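Local atomic coordinates of AxyAgu115A (Amphibacillus xylanus NBRC 15112, PDB entry 6NPS), a protein that probably hydrolyses glycosidic bonds as a family GH115 alpha-glucuronidase, removing glucuronic acid side groups from xylan. Residues Val746-Ile759 with Val768-Thr780. The protein carries 3 engineered substitutions. Residues are numbered along the deposited sequence; the frame is centred on the assembly and turned at random.
Sequences VDRDGLADQAEGRI and VTIVVPVVNNDFT
Asn776 shows how one side-chain amide can tie a strand's end to a neighbouring loop, for its ND2 donates to carbonyls of the loop while its OD1 accepts from Arg748. Its CG lies anti to the backbone N (chi1 -155°), which carries the amide into the type II turn Arg748-Leu751. There Asn776 ND2 donates to Leu751 O at 2.8 Å and, less straight, to Arg748 O at 3.2 Å, a carbonyl that also accepts the turn's own Leu751 N. Asn776 OD1 in return takes Arg748 NH1 at 3.0 Å, almost exactly in the guanidinium plane. Arg748 NH1 also reaches Val775 O at 2.7 Å, from above that carbonyl's plane. Arg748 NH2 is held by Phe692 O and Val697 O. With an alanine here, the carbonyls of Arg748 and Leu751 would probably lose this donor, and Arg748 NH1 would keep Val775 O as its one acceptor across the contact. Beyond the turn, strands 754-759 and 768-775 pair as antiparallel arms of a beta hairpin within a mixed sheet, facing strands 666-670 and 723-725 of a second sheet in a beta-sandwich-like packing. On the inward face Ile759 CD1 packs on Val772 CG2 at 3.6 Å, and Val774 spreads its methyls, CG1 to Leu751 CD2 and CG2 tip to tip with Val746 CG2. On the other face Val771 CG2 lies over the Arg758 guanidinium, offset toward the rim, and Val771 CG1 touches Glu756 CD at 3.5 Å, against both members of the Arg758 NH1-Glu756 OE2 salt bridge.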
loop_
_atom_site.group_PDB
_atom_site.type_symbol
_atom_site.label_atom_id
_atom_site.label_comp_id
_atom_site.label_asym_id
_atom_site.label_seq_id
_atom_site.Cartn_x
_atom_site.Cartn_y
_atom_site.Cartn_z
ATOM N N VAL A 746 12.537 3.693 -35.887
ATOM C CA VAL A 746 12.496 4.975 -36.581
ATOM C C VAL A 746 13.562 4.971 -37.672
ATOM O O VAL A 746 14.749 4.768 -37.389
ATOM C CB VAL A 746 12.712 6.140 -35.603
ATOM C CG1 VAL A 746 12.935 7.440 -36.360
ATOM C CG2 VAL A 746 11.494 6.274 -34.688
ATOM N N ASP A 747 13.149 5.210 -38.909
ATOM C CA ASP A 747 14.113 5.362 -39.994
ATOM C C ASP A 747 14.598 6.801 -39.997
ATOM O O ASP A 747 13.902 7.699 -40.463
ATOM C CB ASP A 747 13.487 4.992 -41.327
ATOM C CG ASP A 747 14.507 5.001 -42.463
ATOM O OD1 ASP A 747 15.729 5.142 -42.182
ATOM O OD2 ASP A 747 14.075 4.849 -43.626
ATOM N N ARG A 748 15.805 7.023 -39.484
ATOM C CA ARG A 748 16.380 8.357 -39.382
ATOM C C ARG A 748 16.951 8.860 -40.698
ATOM O O ARG A 748 17.297 10.043 -40.792
ATOM C CB ARG A 748 17.458 8.360 -38.282
ATOM C CG ARG A 748 16.847 8.067 -36.899
ATOM C CD ARG A 748 17.884 8.258 -35.788
ATOM N NE ARG A 748 17.321 8.166 -34.438
ATOM C CZ ARG A 748 16.842 9.189 -33.738
ATOM N NH1 ARG A 748 16.803 10.407 -34.269
ATOM N NH2 ARG A 748 16.372 8.986 -32.506
ATOM N N ASP A 749 17.018 8.015 -41.719
ATOM C CA ASP A 749 17.612 8.399 -43.001
ATOM C C ASP A 749 16.732 9.431 -43.701
ATOM O O ASP A 749 15.664 9.098 -44.227
ATOM C CB ASP A 749 17.808 7.155 -43.865
ATOM C CG ASP A 749 18.650 7.426 -45.146
ATOM O OD1 ASP A 749 19.526 8.325 -45.150
ATOM O OD2 ASP A 749 18.416 6.729 -46.163
ATOM N N GLY A 750 17.191 10.687 -43.766
ATOM C CA GLY A 750 16.409 11.722 -44.443
ATOM C C GLY A 750 15.299 12.321 -43.593
ATOM O O GLY A 750 14.503 13.115 -44.099
ATOM N N LEU A 751 15.246 11.973 -42.320
ATOM C CA LEU A 751 14.243 12.501 -41.400
ATOM C C LEU A 751 14.637 13.894 -40.910
ATOM O O LEU A 751 15.788 14.126 -40.507
ATOM C CB LEU A 751 14.112 11.548 -40.223
ATOM C CG LEU A 751 12.986 11.647 -39.197
ATOM C CD1 LEU A 751 11.687 11.361 -39.910
ATOM C CD2 LEU A 751 13.234 10.630 -38.123
ATOM N N ALA A 752 13.662 14.807 -40.901
ATOM C CA ALA A 752 13.885 16.178 -40.447
ATOM C C ALA A 752 14.334 16.211 -38.991
ATOM O O ALA A 752 14.200 15.237 -38.244
ATOM C CB ALA A 752 12.606 17.014 -40.615
ATOM N N ASP A 753 14.874 17.362 -38.589
ATOM C CA ASP A 753 15.432 17.490 -37.253
ATOM C C ASP A 753 14.404 17.199 -36.168
ATOM O O ASP A 753 14.757 16.625 -35.137
ATOM C CB ASP A 753 16.016 18.885 -37.064
ATOM C CG ASP A 753 17.368 19.057 -37.759
ATOM O OD1 ASP A 753 17.816 20.217 -37.896
ATOM O OD2 ASP A 753 17.991 18.040 -38.153
ATOM N N GLN A 754 13.141 17.569 -36.369
ATOM C CA GLN A 754 12.085 17.193 -35.441
ATOM C C GLN A 754 10.899 16.630 -36.198
ATOM O O GLN A 754 10.469 17.205 -37.200
ATOM C CB GLN A 754 11.671 18.373 -34.567
ATOM C CG GLN A 754 12.709 18.644 -33.490
ATOM C CD GLN A 754 12.461 19.917 -32.733
ATOM O OE1 GLN A 754 11.327 20.398 -32.667
ATOM N NE2 GLN A 754 13.518 20.478 -32.155
ATOM N N ALA A 755 10.393 15.490 -35.737
ATOM C CA ALA A 755 9.242 14.870 -36.379
ATOM C C ALA A 755 8.404 14.218 -35.295
ATOM O O ALA A 755 8.883 13.964 -34.190
ATOM C CB ALA A 755 9.673 13.847 -37.433
ATOM N N GLU A 756 7.143 13.957 -35.599
ATOM C CA GLU A 756 6.321 13.244 -34.632
ATOM C C GLU A 756 5.402 12.277 -35.355
ATOM O O GLU A 756 4.732 12.658 -36.321
ATOM C CB GLU A 756 5.517 14.225 -33.790
ATOM C CG GLU A 756 4.651 13.552 -32.733
ATOM C CD GLU A 756 3.820 14.558 -31.975
ATOM O OE1 GLU A 756 4.406 15.269 -31.134
ATOM O OE2 GLU A 756 2.596 14.654 -32.237
ATOM N N GLY A 757 5.401 11.014 -34.927
ATOM C CA GLY A 757 4.536 10.013 -35.508
ATOM C C GLY A 757 3.604 9.434 -34.448
ATOM O O GLY A 757 3.752 9.687 -33.238
ATOM N N ARG A 758 2.645 8.639 -34.903
ATOM C CA ARG A 758 1.729 8.015 -33.955
ATOM C C ARG A 758 1.538 6.547 -34.287
ATOM O O ARG A 758 1.376 6.172 -35.458
ATOM C CB ARG A 758 0.365 8.724 -33.938
ATOM C CG ARG A 758 0.427 10.141 -33.388
ATOM C CD ARG A 758 -0.835 10.935 -33.717
ATOM N NE ARG A 758 -1.549 11.295 -32.501
ATOM C CZ ARG A 758 -1.248 12.338 -31.729
ATOM N NH1 ARG A 758 -0.248 13.155 -32.055
ATOM N NH2 ARG A 758 -1.958 12.562 -30.625
ATOM N N ILE A 759 1.564 5.724 -33.245
ATOM C CA ILE A 759 1.265 4.304 -33.331
ATOM C C ILE A 759 -0.138 4.090 -32.773
ATOM O O ILE A 759 -0.470 4.599 -31.692
ATOM C CB ILE A 759 2.297 3.478 -32.532
ATOM C CG1 ILE A 759 3.730 3.760 -33.005
ATOM C CG2 ILE A 759 1.931 1.969 -32.538
ATOM C CD1 ILE A 759 4.771 3.321 -31.978
ATOM N N VAL A 768 -5.412 2.460 -28.089
ATOM C CA VAL A 768 -4.369 3.257 -27.438
ATOM C C VAL A 768 -3.546 3.918 -28.536
ATOM O O VAL A 768 -3.115 3.247 -29.484
ATOM C CB VAL A 768 -3.487 2.400 -26.514
ATOM C CG1 VAL A 768 -2.312 3.239 -25.928
ATOM C CG2 VAL A 768 -4.345 1.814 -25.337
ATOM N N THR A 769 -3.334 5.226 -28.429
ATOM C CA THR A 769 -2.430 5.917 -29.341
ATOM C C THR A 769 -1.107 6.166 -28.628
ATOM O O THR A 769 -1.090 6.624 -27.478
ATOM C CB THR A 769 -3.100 7.204 -29.798
ATOM O OG1 THR A 769 -4.363 6.836 -30.355
ATOM C CG2 THR A 769 -2.296 7.935 -30.834
ATOM N N ILE A 770 -0.005 5.783 -29.261
ATOM C CA ILE A 770 1.325 6.023 -28.714
ATOM C C ILE A 770 1.972 7.123 -29.541
ATOM O O ILE A 770 2.107 6.991 -30.774
ATOM C CB ILE A 770 2.163 4.740 -28.716
ATOM C CG1 ILE A 770 1.492 3.687 -27.847
ATOM C CG2 ILE A 770 3.611 5.016 -28.279
ATOM C CD1 ILE A 770 2.299 2.430 -27.721
ATOM N N VAL A 771 2.305 8.246 -28.897
ATOM C CA VAL A 771 2.871 9.379 -29.625
ATOM C C VAL A 771 4.383 9.268 -29.586
ATOM O O VAL A 771 4.969 9.091 -28.514
ATOM C CB VAL A 771 2.408 10.721 -29.050
ATOM C CG1 VAL A 771 3.048 11.876 -29.883
ATOM C CG2 VAL A 771 0.870 10.797 -29.115
ATOM N N VAL A 772 5.015 9.363 -30.757
ATOM C CA VAL A 772 6.447 9.110 -30.864
ATOM C C VAL A 772 7.116 10.359 -31.427
ATOM O O VAL A 772 7.254 10.499 -32.648
ATOM C CB VAL A 772 6.728 7.867 -31.723
ATOM C CG1 VAL A 772 8.252 7.520 -31.749
ATOM C CG2 VAL A 772 5.904 6.667 -31.204
ATOM N N PRO A 773 7.563 11.283 -30.579
ATOM C CA PRO A 773 8.336 12.427 -31.071
ATOM C C PRO A 773 9.803 12.046 -31.239
ATOM O O PRO A 773 10.351 11.232 -30.497
ATOM C CB PRO A 773 8.143 13.470 -29.961
ATOM C CG PRO A 773 8.053 12.618 -28.699
ATOM C CD PRO A 773 7.363 11.316 -29.106
ATOM N N VAL A 774 10.445 12.647 -32.229
ATOM C CA VAL A 774 11.796 12.265 -32.614
ATOM C C VAL A 774 12.655 13.516 -32.724
ATOM O O VAL A 774 12.223 14.512 -33.304
ATOM C CB VAL A 774 11.809 11.493 -33.962
ATOM C CG1 VAL A 774 13.263 11.174 -34.362
ATOM C CG2 VAL A 774 11.011 10.200 -33.844
ATOM N N VAL A 775 13.872 13.455 -32.198
ATOM C CA VAL A 775 14.902 14.455 -32.465
ATOM C C VAL A 775 15.972 13.797 -33.338
ATOM O O VAL A 775 16.491 12.721 -33.008
ATOM C CB VAL A 775 15.492 15.019 -31.157
ATOM C CG1 VAL A 775 16.777 15.798 -31.438
ATOM C CG2 VAL A 775 14.449 15.902 -30.426
ATOM N N ASN A 776 16.270 14.405 -34.483
ATOM C CA ASN A 776 17.241 13.838 -35.403
ATOM C C ASN A 776 18.387 14.802 -35.680
ATOM O O ASN A 776 19.214 14.537 -36.561
ATOM C CB ASN A 776 16.530 13.440 -36.710
ATOM C CG ASN A 776 17.249 12.349 -37.466
ATOM O OD1 ASN A 776 17.749 11.385 -36.890
ATOM N ND2 ASN A 776 17.330 12.514 -38.777
ATOM N N ASN A 777 18.368 15.960 -35.037
ATOM C CA ASN A 777 19.486 16.873 -34.955
ATOM C C ASN A 777 20.573 16.216 -34.125
ATOM O O ASN A 777 20.340 15.910 -32.958
ATOM C CB ASN A 777 18.991 18.145 -34.278
ATOM C CG ASN A 777 19.899 19.306 -34.481
ATOM O OD1 ASN A 777 21.075 19.129 -34.813
ATOM N ND2 ASN A 777 19.374 20.516 -34.288
ATOM N N ASP A 778 21.752 15.993 -34.680
ATOM C CA ASP A 778 22.753 15.364 -33.825
ATOM C C ASP A 778 23.676 16.364 -33.126
ATOM O O ASP A 778 24.503 15.946 -32.304
ATOM C CB ASP A 778 23.569 14.329 -34.605
ATOM C CG ASP A 778 23.662 12.991 -33.864
ATOM O OD1 ASP A 778 23.435 11.933 -34.495
ATOM O OD2 ASP A 778 23.952 12.998 -32.644
ATOM N N PHE A 779 23.540 17.665 -33.405
ATOM C CA PHE A 779 24.138 18.725 -32.589
ATOM C C PHE A 779 25.662 18.785 -32.725
ATOM O O PHE A 779 26.364 19.210 -31.801
ATOM C CB PHE A 779 23.733 18.583 -31.115
ATOM C CG PHE A 779 22.252 18.589 -30.895
ATOM C CD1 PHE A 779 21.528 19.767 -31.014
ATOM C CD2 PHE A 779 21.580 17.420 -30.581
ATOM C CE1 PHE A 779 20.147 19.769 -30.815
ATOM C CE2 PHE A 779 20.216 17.417 -30.372
ATOM C CZ PHE A 779 19.494 18.584 -30.497
ATOM N N THR A 780 26.172 18.373 -33.886
ATOM C CA THR A 780 27.577 18.548 -34.247
ATOM C C THR A 780 28.070 19.988 -34.054
ATOM O O THR A 780 29.279 20.194 -33.894
ATOM C CB THR A 780 27.795 18.117 -35.719
ATOM O OG1 THR A 780 27.349 19.151 -36.609
ATOM C CG2 THR A 780 27.027 16.845 -36.058
HETATM O O HOH W 1 16.544 20.499 -33.092
#